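Local coordinates for protein extracellular serine protease (Aeromonas sobria, PDB 3WQB) that cleaves peptide bonds after paired basic residues, one of them lysine, as a calcium-binding secreted serine protease that activates the host kallikrein/kinin system, at residues Gln195-Phe200 with Asp530-Ser535; Leu438-Ile443 with Gln476-Leu481. The protein carries 1 engineered substitution. All coordinates share one frame; numbering follows the deposited sequence.

Contact 1 joins two domains, whereas contact 2 lies wholly inside one. In contact 1 a helix of the subtilisin domain faces a strand of the P-domain; the backbones stay well apart and a charged pair of side chains, Asp197 and Arg532, spans the distance with a single salt bridge in a partly buried interface. Contact 2 is larger and largely apolar, a tryptophan ring set between a methionine and a glutamine, also partly buried. Residues 530-535 and 476-481 lie on neighbouring strands, 527-535 and 471-482, of one antiparallel sheet, joined where Met533 N lies 2.8 Å from Val477 O. The two centres are about 12 Å apart, and along the chain contact 2 falls within the loop that contact 1 closes.

Contact 1: Gln195-Phe200 with Asp530-Ser535; sequences QLDRLF and DMRMLS
Asp197, on the helix 191-205 of the subtilisin domain, reaches across to Arg532 on the P-domain strand 527-535, a salt bridge that ties together the two domains characteristic of kexin- and furin-like proteases. The backbones stay well apart, with Asp197 CA and Arg532 CA, the nearest such pair, separated by 13.0 Å. Only these two side chains meet, and they approach from opposite directions.

The ionic bond runs from Arg532 NH1 to Asp197 OD2 over 3.3 Å, long for a charged pair but nearly straight, with an N-H...O angle of 164°. The oxygen lies at the edge of the guanidinium, and the carboxylate and guanidinium planes are nearly coplanar. Arg532 NH2 is 3.7 Å from the same Asp197 OD2, so the pairing is one-sided rather than a two-pronged fork. Arg532 leaves the strand with CG opposite the backbone N (chi1 -166°), runs straight through chi2 and bends at chi3, which carries the guanidinium toward the helix.

Further hydrogen bonds fix both charged groups. Arg532 NE donates to Ser251 OG and NH2 to Pro248 O, while Asp197 OD1 accepts from Asn252 ND2. The subtilisin-domain loop bearing these three residues therefore holds both ends of the bridge and would limit rotation of the guanidinium.

In the backbone, the helix is regular, with Leu199 N bonded to Gln195 O (3.1 Å) and Phe200 N to Leu196 O (2.8 Å). The strand, by contrast, is interrupted just ahead of Arg532 by a G1 beta bulge, where Asp530 and Met531 both face Val479. At the bridge itself, Arg532 NH1 meets Asp197 OD2 nearly along its C-O axis, and that oxygen sits only 7° out of the guanidinium plane.

Contact 2: Leu438-Ile443 with Gln476-Leu481; sequences LPWQKI and QVMVSL
The indole of Trp440 has Met478 CE over one face of its six-membered ring. On the opposite side of the ring plane, displaced past the rim, is Gln476 OE1, 3.9 Å from Trp440 CZ2, with its amide turned 17° from the ring plane. At the ring edge, Trp440 CZ3 lies 4.3 Å from Val477 C, and Gln476 CB comes in obliquely, 3.7 Å from Trp440 CH2.

The methyl group makes a CH-pi contact, with Met478 CE 3.7 Å from the centroid of the Trp440 six-membered ring and only 5° off its normal. Met478 SD follows at 4.6 Å from that centroid, more obliquely placed, completing a Met-aromatic contact. Methionine and tryptophan side chains cross at about a right angle. A bend at chi3 (-65°) folds the end of Met478 back over the ring, while Met478 CG touches Trp440 CH2 at 3.8 Å. The benzene end of the indole is thus met by both CG and CE of one side chain, on the same side of the ring.

Gln476 NE2 donates to Ser251 O, which holds the amide in its orientation across the ring from the methionine. Gln476 and Met478 send their side chains from the same face of strand 471-482, with the intervening Val477 pointing away, as beta alternation requires.

In the jelly-roll-like beta-sandwich of the P-domain, the contact joins strands 436-444 and 471-482 across the intervening strand 583-595 of one antiparallel sheet. Trp440 sits at an irregular point of strand 436-444 and also touches Ser589 and Arg591. The indole therefore reaches over strand 583-595, while strand 527-535 flanks the other side of 471-482.

Contact 1: Gln195-Phe200 with Asp530-Ser535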
loop_
_atom_site.group_PDB
_atom_site.type_symbol
_atom_site.label_atom_id
_atom_site.label_comp_id
_atom_site.label_asym_id
_atom_site.label_seq_id
_atom_site.Cartn_x
_atom_site.Cartn_y
_atom_site.Cartn_z
ATOM N N GLN A 195 13.607 1.146 10.629
ATOM C CA GLN A 195 13.539 -0.078 11.416
ATOM C C GLN A 195 12.612 -1.097 10.758
ATOM O O GLN A 195 12.946 -2.284 10.672
ATOM C CB GLN A 195 13.092 0.219 12.843
ATOM C CG GLN A 195 13.088 -0.999 13.753
ATOM C CD GLN A 195 12.758 -0.653 15.182
ATOM O OE1 GLN A 195 11.712 -0.077 15.458
ATOM N NE2 GLN A 195 13.642 -1.020 16.109
ATOM N N LEU A 196 11.452 -0.647 10.286
ATOM C CA LEU A 196 10.533 -1.569 9.622
ATOM C C LEU A 196 11.067 -2.017 8.254
ATOM O O LEU A 196 10.947 -3.187 7.895
ATOM C CB LEU A 196 9.121 -0.980 9.529
ATOM C CG LEU A 196 8.414 -0.900 10.885
ATOM C CD1 LEU A 196 7.156 -0.055 10.796
ATOM C CD2 LEU A 196 8.081 -2.287 11.431
ATOM N N ASP A 197 11.687 -1.104 7.505
ATOM C CA ASP A 197 12.283 -1.493 6.227
ATOM C C ASP A 197 13.349 -2.566 6.417
ATOM O O ASP A 197 13.407 -3.518 5.639
ATOM C CB ASP A 197 12.882 -0.292 5.500
ATOM C CG ASP A 197 11.830 0.586 4.832
ATOM O OD1 ASP A 197 10.613 0.291 4.920
ATOM O OD2 ASP A 197 12.234 1.587 4.203
ATOM N N ARG A 198 14.160 -2.430 7.465
ATOM C CA ARG A 198 15.210 -3.414 7.735
ATOM C C ARG A 198 14.599 -4.762 8.100
ATOM O O ARG A 198 15.091 -5.816 7.672
ATOM C CB ARG A 198 16.147 -2.909 8.832
ATOM C CG ARG A 198 17.038 -1.765 8.373
ATOM C CD ARG A 198 17.727 -1.088 9.535
ATOM N NE ARG A 198 18.437 0.112 9.108
ATOM C CZ ARG A 198 19.180 0.865 9.914
ATOM N NH1 ARG A 198 19.316 0.545 11.194
ATOM N NH2 ARG A 198 19.786 1.942 9.434
ATOM N N LEU A 199 13.525 -4.731 8.888
ATOM C CA LEU A 199 12.819 -5.958 9.231
ATOM C C LEU A 199 12.248 -6.626 7.978
ATOM O O LEU A 199 12.368 -7.842 7.794
ATOM C CB LEU A 199 11.694 -5.669 10.227
ATOM C CG LEU A 199 10.777 -6.839 10.582
ATOM C CD1 LEU A 199 11.551 -7.957 11.277
ATOM C CD2 LEU A 199 9.602 -6.361 11.427
ATOM N N PHE A 200 11.601 -5.830 7.129
ATOM C CA PHE A 200 10.974 -6.377 5.930
ATOM C C PHE A 200 12.041 -6.982 5.019
ATOM O O PHE A 200 11.799 -8.008 4.382
ATOM C CB PHE A 200 10.203 -5.304 5.151
ATOM C CG PHE A 200 8.870 -4.868 5.751
ATOM C CD1 PHE A 200 8.609 -4.862 7.127
ATOM C CD2 PHE A 200 7.889 -4.380 4.894
ATOM C CE1 PHE A 200 7.369 -4.406 7.604
ATOM C CE2 PHE A 200 6.670 -3.917 5.367
ATOM C CZ PHE A 200 6.409 -3.909 6.720
ATOM N N ASP A 530 14.041 14.596 0.603
ATOM C CA ASP A 530 14.250 13.141 0.491
ATOM C C ASP A 530 12.923 12.385 0.357
ATOM O O ASP A 530 12.703 11.355 1.001
ATOM C CB ASP A 530 15.047 12.585 1.682
ATOM C CG ASP A 530 16.495 13.048 1.716
ATOM O OD1 ASP A 530 17.053 13.411 0.662
ATOM O OD2 ASP A 530 17.076 13.022 2.824
ATOM N N MET A 531 12.022 12.913 -0.465
ATOM C CA MET A 531 10.784 12.196 -0.725
ATOM C C MET A 531 11.093 11.007 -1.622
ATOM O O MET A 531 11.690 11.169 -2.681
ATOM C CB MET A 531 9.730 13.080 -1.375
ATOM C CG MET A 531 8.424 12.324 -1.523
ATOM S SD MET A 531 7.143 13.211 -2.377
ATOM C CE MET A 531 6.304 11.858 -3.189
ATOM N N ARG A 532 10.685 9.819 -1.188
ATOM C CA ARG A 532 11.020 8.595 -1.907
ATOM C C ARG A 532 9.893 8.158 -2.836
ATOM O O ARG A 532 8.699 8.264 -2.494
ATOM C CB ARG A 532 11.393 7.464 -0.942
ATOM C CG ARG A 532 12.073 6.282 -1.623
ATOM C CD ARG A 532 12.489 5.216 -0.641
ATOM N NE ARG A 532 11.333 4.747 0.116
ATOM C CZ ARG A 532 11.396 4.022 1.225
ATOM N NH1 ARG A 532 12.574 3.674 1.727
ATOM N NH2 ARG A 532 10.274 3.654 1.835
ATOM N N MET A 533 10.288 7.690 -4.022
ATOM C CA MET A 533 9.357 7.125 -4.992
ATOM C C MET A 533 9.976 5.863 -5.582
ATOM O O MET A 533 11.206 5.729 -5.631
ATOM C CB MET A 533 9.054 8.131 -6.101
ATOM C CG MET A 533 8.327 9.372 -5.615
ATOM S SD MET A 533 8.608 10.838 -6.635
ATOM C CE MET A 533 10.253 11.282 -6.113
ATOM N N LEU A 534 9.131 4.929 -6.009
ATOM C CA LEU A 534 9.608 3.707 -6.649
ATOM C C LEU A 534 8.930 3.533 -8.004
ATOM O O LEU A 534 7.770 3.914 -8.177
ATOM C CB LEU A 534 9.353 2.499 -5.738
ATOM C CG LEU A 534 9.786 1.138 -6.295
ATOM C CD1 LEU A 534 10.359 0.264 -5.208
ATOM C CD2 LEU A 534 8.648 0.405 -7.014
ATOM N N SER A 535 9.659 2.975 -8.966
ATOM C CA SER A 535 9.047 2.557 -10.218
ATOM C C SER A 535 9.345 1.104 -10.539
ATOM O O SER A 535 10.485 0.633 -10.399
ATOM C CB SER A 535 9.496 3.427 -11.384
ATOM O OG SER A 535 8.960 2.914 -12.587
#

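Contact 2: Leu438-Ile443 with Gln476-Leu481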
loop_
_atom_site.group_PDB
_atom_site.type_symbol
_atom_site.label_atom_id
_atom_site.label_comp_id
_atom_site.label_asym_id
_atom_site.label_seq_id
_atom_site.Cartn_x
_atom_site.Cartn_y
_atom_site.Cartn_z
ATOM N N LEU A 438 22.209 -1.691 -5.455
ATOM C CA LEU A 438 23.331 -0.817 -5.752
ATOM C C LEU A 438 23.375 0.323 -4.745
ATOM O O LEU A 438 22.336 0.757 -4.250
ATOM C CB LEU A 438 23.261 -0.270 -7.183
ATOM C CG LEU A 438 23.438 -1.260 -8.335
ATOM C CD1 LEU A 438 23.393 -0.532 -9.663
ATOM C CD2 LEU A 438 24.746 -2.036 -8.213
ATOM N N PRO A 439 24.583 0.813 -4.425
ATOM C CA PRO A 439 24.661 1.963 -3.536
ATOM C C PRO A 439 23.868 3.146 -4.099
ATOM O O PRO A 439 23.835 3.347 -5.316
ATOM C CB PRO A 439 26.158 2.291 -3.515
ATOM C CG PRO A 439 26.832 1.013 -3.878
ATOM C CD PRO A 439 25.913 0.330 -4.840
ATOM N N TRP A 440 23.221 3.894 -3.213
ATOM C CA TRP A 440 22.577 5.148 -3.593
ATOM C C TRP A 440 23.611 6.044 -4.273
ATOM O O TRP A 440 24.763 6.140 -3.815
ATOM C CB TRP A 440 22.035 5.871 -2.362
ATOM C CG TRP A 440 20.768 5.323 -1.783
ATOM C CD1 TRP A 440 20.652 4.513 -0.694
ATOM C CD2 TRP A 440 19.430 5.577 -2.239
ATOM N NE1 TRP A 440 19.333 4.230 -0.450
ATOM C CE2 TRP A 440 18.558 4.879 -1.378
ATOM C CE3 TRP A 440 18.887 6.314 -3.300
ATOM C CZ2 TRP A 440 17.168 4.893 -1.545
ATOM C CZ3 TRP A 440 17.506 6.341 -3.459
ATOM C CH2 TRP A 440 16.663 5.634 -2.587
ATOM N N GLN A 441 23.209 6.649 -5.386
ATOM C CA GLN A 441 24.003 7.662 -6.060
ATOM C C GLN A 441 23.281 8.984 -5.909
ATOM O O GLN A 441 22.152 9.139 -6.395
ATOM C CB GLN A 441 24.186 7.336 -7.542
ATOM C CG GLN A 441 25.112 6.186 -7.775
ATOM C CD GLN A 441 25.575 6.042 -9.213
ATOM O OE1 GLN A 441 25.337 6.899 -10.087
ATOM N NE2 GLN A 441 26.252 4.946 -9.468
ATOM N N LYS A 442 23.931 9.923 -5.223
ATOM C CA LYS A 442 23.351 11.239 -4.958
ATOM C C LYS A 442 23.882 12.272 -5.939
ATOM O O LYS A 442 25.086 12.339 -6.207
ATOM C CB LYS A 442 23.620 11.681 -3.510
ATOM C CG LYS A 442 22.911 12.982 -3.122
ATOM C CD LYS A 442 22.849 13.177 -1.618
ATOM C CE LYS A 442 21.988 14.384 -1.267
ATOM N NZ LYS A 442 21.653 14.432 0.187
ATOM N N ILE A 443 22.969 13.083 -6.459
ATOM C CA ILE A 443 23.306 14.145 -7.389
ATOM C C ILE A 443 22.822 15.459 -6.792
ATOM O O ILE A 443 21.620 15.713 -6.732
ATOM C CB ILE A 443 22.654 13.921 -8.786
ATOM C CG1 ILE A 443 22.974 12.523 -9.340
ATOM C CG2 ILE A 443 23.095 15.003 -9.766
ATOM C CD1 ILE A 443 21.962 11.452 -8.969
ATOM N N GLN A 476 14.452 3.012 -6.983
ATOM C CA GLN A 476 14.018 3.994 -6.008
ATOM C C GLN A 476 14.714 5.304 -6.291
ATOM O O GLN A 476 15.886 5.330 -6.696
ATOM C CB GLN A 476 14.351 3.551 -4.589
ATOM C CG GLN A 476 13.596 2.315 -4.131
ATOM C CD GLN A 476 14.146 1.764 -2.841
ATOM O OE1 GLN A 476 15.359 1.602 -2.701
ATOM N NE2 GLN A 476 13.262 1.449 -1.896
ATOM N N VAL A 477 13.976 6.384 -6.077
ATOM C CA VAL A 477 14.491 7.737 -6.225
ATOM C C VAL A 477 14.110 8.529 -4.980
ATOM O O VAL A 477 12.987 8.405 -4.474
ATOM C CB VAL A 477 13.913 8.409 -7.507
ATOM C CG1 VAL A 477 14.104 9.904 -7.522
ATOM C CG2 VAL A 477 14.535 7.814 -8.753
ATOM N N MET A 478 15.044 9.327 -4.469
ATOM C CA MET A 478 14.702 10.343 -3.473
ATOM C C MET A 478 14.881 11.695 -4.126
ATOM O O MET A 478 15.819 11.880 -4.902
ATOM C CB MET A 478 15.581 10.231 -2.231
ATOM C CG MET A 478 15.269 8.998 -1.405
ATOM S SD MET A 478 16.224 8.952 0.114
ATOM C CE MET A 478 17.903 8.782 -0.494
ATOM N N VAL A 479 13.964 12.619 -3.847
ATOM C CA VAL A 479 14.019 13.971 -4.436
ATOM C C VAL A 479 13.933 15.040 -3.353
ATOM O O VAL A 479 13.139 14.929 -2.407
ATOM C CB VAL A 479 12.901 14.207 -5.502
ATOM C CG1 VAL A 479 12.984 15.631 -6.072
ATOM C CG2 VAL A 479 13.013 13.206 -6.629
ATOM N N SER A 480 14.773 16.061 -3.503
ATOM C CA SER A 480 14.703 17.263 -2.680
ATOM C C SER A 480 14.602 18.465 -3.602
ATOM O O SER A 480 15.377 18.599 -4.547
ATOM C CB SER A 480 15.931 17.382 -1.776
ATOM O OG SER A 480 15.958 16.290 -0.871
ATOM N N LEU A 481 13.615 19.318 -3.337
ATOM C CA LEU A 481 13.392 20.521 -4.130
ATOM C C LEU A 481 12.589 21.528 -3.322
ATOM O O LEU A 481 11.912 21.168 -2.355
ATOM C CB LEU A 481 12.698 20.191 -5.468
ATOM C CG LEU A 481 11.316 19.533 -5.471
ATOM C CD1 LEU A 481 10.211 20.567 -5.249
ATOM C CD2 LEU A 481 11.095 18.816 -6.794
#